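Local coordinates for protein cyclase (Streptomyces sp. R1128, PDB 3TFZ) that probably cyclises and aromatises the nascent polyketide chain in the R1128 biosynthetic pathway, holding it inside a helix-grip fold, at residues Trp96-Leu101 against Thr106-Thr111; Asp18-Val23 against Asn151-Glu156. All coordinates share one frame; numbering follows the deposited sequence.

Contact 1: Trp96-Leu101 against Thr106-Thr111; sequences WRAFTL and TQLVLT
Arg97 and Phe99 pair through their backbones with Val109 and Gln107, joining the last two strands of the antiparallel sheet of this helix-grip (Bet v 1-like) fold into a beta hairpin. Both are hydrogen-bonded pairs, giving four N-H...O=C bonds; Phe99 N to Gln107 O, 2.8 Å, is the straightest at 165°. The carbonyls of Val109 and Gln107 each also take a CA-H...O contact, from Trp96 CA (3.2 Å) and Ala98 CA respectively.

On the face turned to the long helix the contact is apolar. Leu110 lays CD1 over the six-membered ring of Trp96, a CH-pi contact 3.9 Å from the centroid, while its CD2 sits above CH2 on the same face. Leu108 CD1 meets CE3 obliquely. The indole is swung beside its own backbone N (chi1 -70°), which carries it across to the neighbouring strand. A serine in place of Trp96 would probably leave the methyls of Leu110 without their aromatic floor and open a gap beside Leu108. Farther along, Ala98 CB touches Thr106 CG2.

The other face meets the second subunit. There Arg97 is salt-bridged through NE to Glu95, and its NH1 bonds Gln107 OE1 of the second subunit; the reciprocal bond holds Gln107 of this chain, and the two Phe99 rings meet between the subunits. Within the hairpin, Val109 CG2 lies in plane at the Phe99 ring edge, 4.0 Å from CE2, and Thr111 CG2 sits over the centre of the Arg97 guanidinium, 3.9 Å from CZ.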
loop_
_atom_site.group_PDB
_atom_site.type_symbol
_atom_site.label_atom_id
_atom_site.label_comp_id
_atom_site.label_asym_id
_atom_site.label_seq_id
_atom_site.Cartn_x
_atom_site.Cartn_y
_atom_site.Cartn_z
ATOM N N TRP A 96 -12.428 -0.004 -1.144
ATOM C CA TRP A 96 -11.577 0.805 -2.039
ATOM C C TRP A 96 -11.658 2.223 -1.531
ATOM O O TRP A 96 -12.748 2.644 -1.236
ATOM C CB TRP A 96 -12.155 0.877 -3.449
ATOM C CG TRP A 96 -12.106 -0.376 -4.210
ATOM C CD1 TRP A 96 -13.119 -1.248 -4.346
ATOM C CD2 TRP A 96 -10.992 -0.914 -5.030
ATOM N NE1 TRP A 96 -12.731 -2.298 -5.144
ATOM C CE2 TRP A 96 -11.469 -2.090 -5.637
ATOM C CE3 TRP A 96 -9.688 -0.466 -5.345
ATOM C CZ2 TRP A 96 -10.683 -2.888 -6.542
ATOM C CZ3 TRP A 96 -8.874 -1.264 -6.286
ATOM C CH2 TRP A 96 -9.396 -2.451 -6.848
ATOM N N ARG A 97 -10.516 2.941 -1.489
ATOM C CA ARG A 97 -10.433 4.321 -1.111
ATOM C C ARG A 97 -9.465 5.038 -2.090
ATOM O O ARG A 97 -8.326 4.662 -2.195
ATOM C CB ARG A 97 -9.853 4.451 0.288
ATOM C CG ARG A 97 -10.549 3.575 1.423
ATOM C CD ARG A 97 -9.559 3.389 2.607
ATOM N NE ARG A 97 -10.191 2.653 3.699
ATOM C CZ ARG A 97 -9.616 2.306 4.841
ATOM N NH1 ARG A 97 -8.365 2.639 5.089
ATOM N NH2 ARG A 97 -10.310 1.647 5.762
ATOM N N ALA A 98 -9.919 6.144 -2.711
ATOM C CA ALA A 98 -9.208 6.963 -3.647
ATOM C C ALA A 98 -8.979 8.320 -2.986
ATOM O O ALA A 98 -9.918 8.958 -2.708
ATOM C CB ALA A 98 -10.067 7.161 -4.885
ATOM N N PHE A 99 -7.764 8.785 -2.755
ATOM C CA PHE A 99 -7.514 10.067 -2.181
ATOM C C PHE A 99 -6.915 11.004 -3.258
ATOM O O PHE A 99 -6.093 10.584 -4.052
ATOM C CB PHE A 99 -6.543 9.920 -1.052
ATOM C CG PHE A 99 -7.034 9.002 0.082
ATOM C CD1 PHE A 99 -7.658 9.532 1.170
ATOM C CD2 PHE A 99 -6.694 7.646 0.120
ATOM C CE1 PHE A 99 -8.077 8.712 2.180
ATOM C CE2 PHE A 99 -7.058 6.883 1.087
ATOM C CZ PHE A 99 -7.764 7.430 2.177
ATOM N N THR A 100 -7.417 12.246 -3.344
ATOM C CA THR A 100 -6.725 13.309 -4.039
ATOM C C THR A 100 -5.317 13.528 -3.436
ATOM O O THR A 100 -5.177 13.870 -2.194
ATOM C CB THR A 100 -7.540 14.611 -3.869
ATOM O OG1 THR A 100 -8.754 14.446 -4.611
ATOM C CG2 THR A 100 -6.820 15.711 -4.417
ATOM N N LEU A 101 -4.295 13.316 -4.275
ATOM C CA LEU A 101 -2.924 13.592 -3.920
ATOM C C LEU A 101 -2.614 14.983 -4.506
ATOM O O LEU A 101 -2.213 15.923 -3.791
ATOM C CB LEU A 101 -2.019 12.479 -4.482
ATOM C CG LEU A 101 -0.488 12.578 -4.263
ATOM C CD1 LEU A 101 -0.037 12.782 -2.787
ATOM C CD2 LEU A 101 0.134 11.344 -4.793
ATOM N N THR A 106 -3.687 10.442 -7.771
ATOM C CA THR A 106 -4.655 9.921 -6.826
ATOM C C THR A 106 -3.896 8.837 -6.080
ATOM O O THR A 106 -3.241 8.021 -6.668
ATOM C CB THR A 106 -5.844 9.292 -7.621
ATOM O OG1 THR A 106 -6.496 10.275 -8.357
ATOM C CG2 THR A 106 -6.918 8.627 -6.799
ATOM N N GLN A 107 -4.038 8.773 -4.771
ATOM C CA GLN A 107 -3.597 7.596 -4.027
ATOM C C GLN A 107 -4.773 6.568 -4.018
ATOM O O GLN A 107 -5.897 6.889 -3.601
ATOM C CB GLN A 107 -3.266 8.007 -2.589
ATOM C CG GLN A 107 -2.477 6.967 -1.732
ATOM C CD GLN A 107 -1.058 6.882 -2.162
ATOM O OE1 GLN A 107 -0.310 7.860 -2.160
ATOM N NE2 GLN A 107 -0.654 5.695 -2.555
ATOM N N LEU A 108 -4.485 5.339 -4.430
ATOM C CA LEU A 108 -5.504 4.291 -4.538
ATOM C C LEU A 108 -5.225 3.167 -3.478
ATOM O O LEU A 108 -4.162 2.564 -3.444
ATOM C CB LEU A 108 -5.601 3.704 -6.002
ATOM C CG LEU A 108 -6.713 2.640 -6.154
ATOM C CD1 LEU A 108 -8.179 3.215 -5.904
ATOM C CD2 LEU A 108 -6.691 2.038 -7.539
ATOM N N VAL A 109 -6.212 2.919 -2.635
ATOM C CA VAL A 109 -6.153 1.933 -1.614
ATOM C C VAL A 109 -7.270 0.852 -1.693
ATOM O O VAL A 109 -8.442 1.136 -1.921
ATOM C CB VAL A 109 -6.185 2.609 -0.206
ATOM C CG1 VAL A 109 -6.029 1.534 0.945
ATOM C CG2 VAL A 109 -5.049 3.637 -0.107
ATOM N N LEU A 110 -6.836 -0.390 -1.424
ATOM C CA LEU A 110 -7.689 -1.572 -1.387
ATOM C C LEU A 110 -7.325 -2.332 -0.048
ATOM O O LEU A 110 -6.171 -2.649 0.153
ATOM C CB LEU A 110 -7.472 -2.448 -2.617
ATOM C CG LEU A 110 -8.272 -3.746 -2.631
ATOM C CD1 LEU A 110 -9.753 -3.483 -2.480
ATOM C CD2 LEU A 110 -8.027 -4.496 -3.930
ATOM N N THR A 111 -8.357 -2.540 0.824
ATOM C CA THR A 111 -8.270 -3.297 2.081
ATOM C C THR A 111 -9.034 -4.601 1.937
ATOM O O THR A 111 -9.908 -4.782 1.062
ATOM C CB THR A 111 -8.748 -2.548 3.390
ATOM O OG1 THR A 111 -10.133 -2.466 3.376
ATOM C CG2 THR A 111 -8.235 -1.092 3.532
#

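Contact 2: Asp18-Val23 against Asn151-Glu156; sequences DLVWEV and NAVLGE
Val23 CG1 touches both Val153 CG1, at 3.9 Å, and Glu156 CG, at 3.8 Å. These two partners lie three residues apart on the long helix, so the valine reaches both where that helix faces it. The two valine side chains pass alongside one another, pointing opposite ways. Glu156 is met by its aliphatic part: CG stands anti to the backbone N (chi1 179°), beside both methyls of Val23, with Val23 CG2 at 4.0 Å. Val20, one turn earlier, adds a looser touch, its CG1 4.4 Å from Val153 CG1.

The contact is small, about 171 Å² in all, and entirely apolar, although Glu156 carries a charge. Its chain bends at chi2 (61°), and the carboxylate is gripped by two arginines of its own helix: OE1 forms a salt bridge with Arg159 NH1 and OE2 with Arg160 NE. These bonds probably fix its rotation and let the methylene serve as packing surface for Val23, which also rests on Arg160.

Farther out, Val20 packs on Val13, Thr106, Leu108 and Ala157, so this one side chain sits in the angle where the short helix, the long helix and the sheet converge, while Val153 is backed by Phe34 and Leu108. The local axes approach to 9.8 Å and cross at 123°, too steep for the helices to run alongside each other. In the helix-grip fold of the Bet v 1-like superfamily a curved antiparallel sheet wraps round the long C-terminal helix; here the short helix after the first strand packs against that helix.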
loop_
_atom_site.group_PDB
_atom_site.type_symbol
_atom_site.label_atom_id
_atom_site.label_comp_id
_atom_site.label_asym_id
_atom_site.label_seq_id
_atom_site.Cartn_x
_atom_site.Cartn_y
_atom_site.Cartn_z
ATOM N N ASP A 18 -11.534 11.786 -9.493
ATOM C CA ASP A 18 -12.814 11.623 -10.161
ATOM C C ASP A 18 -12.766 10.616 -11.325
ATOM O O ASP A 18 -13.704 9.857 -11.513
ATOM C CB ASP A 18 -13.401 13.014 -10.620
ATOM C CG ASP A 18 -13.858 13.888 -9.430
ATOM O OD1 ASP A 18 -13.898 13.418 -8.239
ATOM O OD2 ASP A 18 -14.178 15.063 -9.623
ATOM N N LEU A 19 -11.687 10.596 -12.108
ATOM C CA LEU A 19 -11.603 9.613 -13.145
ATOM C C LEU A 19 -11.404 8.173 -12.573
ATOM O O LEU A 19 -11.979 7.132 -13.068
ATOM C CB LEU A 19 -10.528 10.041 -14.100
ATOM C CG LEU A 19 -10.350 9.128 -15.328
ATOM C CD1 LEU A 19 -11.734 9.085 -16.069
ATOM C CD2 LEU A 19 -9.329 9.818 -16.147
ATOM N N VAL A 20 -10.627 8.090 -11.502
ATOM C CA VAL A 20 -10.441 6.841 -10.812
ATOM C C VAL A 20 -11.754 6.359 -10.217
ATOM O O VAL A 20 -11.997 5.199 -10.196
ATOM C CB VAL A 20 -9.369 7.002 -9.736
ATOM C CG1 VAL A 20 -9.222 5.733 -8.925
ATOM C CG2 VAL A 20 -8.007 7.381 -10.372
ATOM N N TRP A 21 -12.558 7.270 -9.660
ATOM C CA TRP A 21 -13.855 6.944 -9.150
ATOM C C TRP A 21 -14.680 6.289 -10.290
ATOM O O TRP A 21 -15.237 5.204 -10.087
ATOM C CB TRP A 21 -14.579 8.205 -8.613
ATOM C CG TRP A 21 -16.001 7.800 -8.203
ATOM C CD1 TRP A 21 -17.187 8.106 -8.836
ATOM C CD2 TRP A 21 -16.328 6.930 -7.113
ATOM N NE1 TRP A 21 -18.238 7.480 -8.173
ATOM C CE2 TRP A 21 -17.722 6.709 -7.150
ATOM C CE3 TRP A 21 -15.550 6.306 -6.090
ATOM C CZ2 TRP A 21 -18.377 5.896 -6.193
ATOM C CZ3 TRP A 21 -16.165 5.548 -5.183
ATOM C CH2 TRP A 21 -17.589 5.378 -5.201
ATOM N N GLU A 22 -14.772 6.965 -11.461
ATOM C CA GLU A 22 -15.509 6.454 -12.577
ATOM C C GLU A 22 -15.155 5.019 -12.971
ATOM O O GLU A 22 -16.049 4.289 -13.325
ATOM C CB GLU A 22 -15.420 7.366 -13.796
ATOM C CG GLU A 22 -16.150 8.725 -13.592
ATOM C CD GLU A 22 -15.950 9.637 -14.767
ATOM O OE1 GLU A 22 -15.598 9.071 -15.853
ATOM O OE2 GLU A 22 -16.142 10.899 -14.616
ATOM N N VAL A 23 -13.864 4.650 -12.959
ATOM C CA VAL A 23 -13.422 3.320 -13.268
ATOM C C VAL A 23 -13.881 2.325 -12.107
ATOM O O VAL A 23 -14.406 1.221 -12.374
ATOM C CB VAL A 23 -11.885 3.331 -13.467
ATOM C CG1 VAL A 23 -11.225 1.945 -13.490
ATOM C CG2 VAL A 23 -11.481 4.176 -14.726
ATOM N N ASN A 151 -3.366 -2.620 -9.840
ATOM C CA ASN A 151 -2.715 -2.392 -11.148
ATOM C C ASN A 151 -3.719 -2.333 -12.381
ATOM O O ASN A 151 -3.536 -1.555 -13.321
ATOM C CB ASN A 151 -1.582 -3.417 -11.401
ATOM C CG ASN A 151 -0.364 -3.217 -10.444
ATOM O OD1 ASN A 151 0.010 -2.091 -10.002
ATOM N ND2 ASN A 151 0.316 -4.328 -10.186
ATOM N N ALA A 152 -4.763 -3.145 -12.356
ATOM C CA ALA A 152 -5.853 -3.141 -13.360
ATOM C C ALA A 152 -6.462 -1.746 -13.347
ATOM O O ALA A 152 -6.612 -1.119 -14.405
ATOM C CB ALA A 152 -6.885 -4.147 -12.998
ATOM N N VAL A 153 -6.777 -1.238 -12.145
ATOM C CA VAL A 153 -7.500 0.010 -12.017
ATOM C C VAL A 153 -6.612 1.195 -12.482
ATOM O O VAL A 153 -7.077 2.095 -13.172
ATOM C CB VAL A 153 -8.082 0.247 -10.598
ATOM C CG1 VAL A 153 -8.743 1.670 -10.533
ATOM C CG2 VAL A 153 -9.100 -0.763 -10.263
ATOM N N LEU A 154 -5.340 1.176 -12.060
ATOM C CA LEU A 154 -4.356 2.174 -12.413
ATOM C C LEU A 154 -4.107 2.219 -13.907
ATOM O O LEU A 154 -4.167 3.316 -14.468
ATOM C CB LEU A 154 -3.074 1.899 -11.614
ATOM C CG LEU A 154 -1.554 2.099 -11.874
ATOM C CD1 LEU A 154 -0.940 2.334 -13.337
ATOM C CD2 LEU A 154 -0.780 2.782 -10.753
ATOM N N GLY A 155 -3.860 1.033 -14.553
ATOM C CA GLY A 155 -3.635 0.906 -16.000
ATOM C C GLY A 155 -4.833 1.542 -16.741
ATOM O O GLY A 155 -4.662 2.322 -17.675
ATOM N N GLU A 156 -6.025 1.226 -16.284
ATOM C CA GLU A 156 -7.256 1.690 -16.904
ATOM C C GLU A 156 -7.511 3.187 -16.772
ATOM O O GLU A 156 -7.985 3.849 -17.721
ATOM C CB GLU A 156 -8.448 0.909 -16.356
ATOM C CG GLU A 156 -9.788 1.353 -16.955
ATOM C CD GLU A 156 -9.927 1.179 -18.462
ATOM O OE1 GLU A 156 -9.139 0.457 -19.115
ATOM O OE2 GLU A 156 -10.875 1.773 -19.030
#

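How the contacts relate
The two contacts have their centres about 10 Å apart, on the same side of the chain's centre, and they share one apolar layer. Along the chain, contact 1 is nested within the loop closed by contact 2: helix 17-25 comes first, the hairpin of strands 89-100 and 105-116 follows much later, and helix 131-164 is the next element after the hairpin. The inner face of the hairpin packs on both helices, with Leu108 CD2 3.6 Å from Val153 CG1 and Trp96 CH2 3.8 Å from Val153 CG2. Val153 of the long helix therefore touches both the hairpin and the short helix, while the hairpin's opposite face serves the dimer.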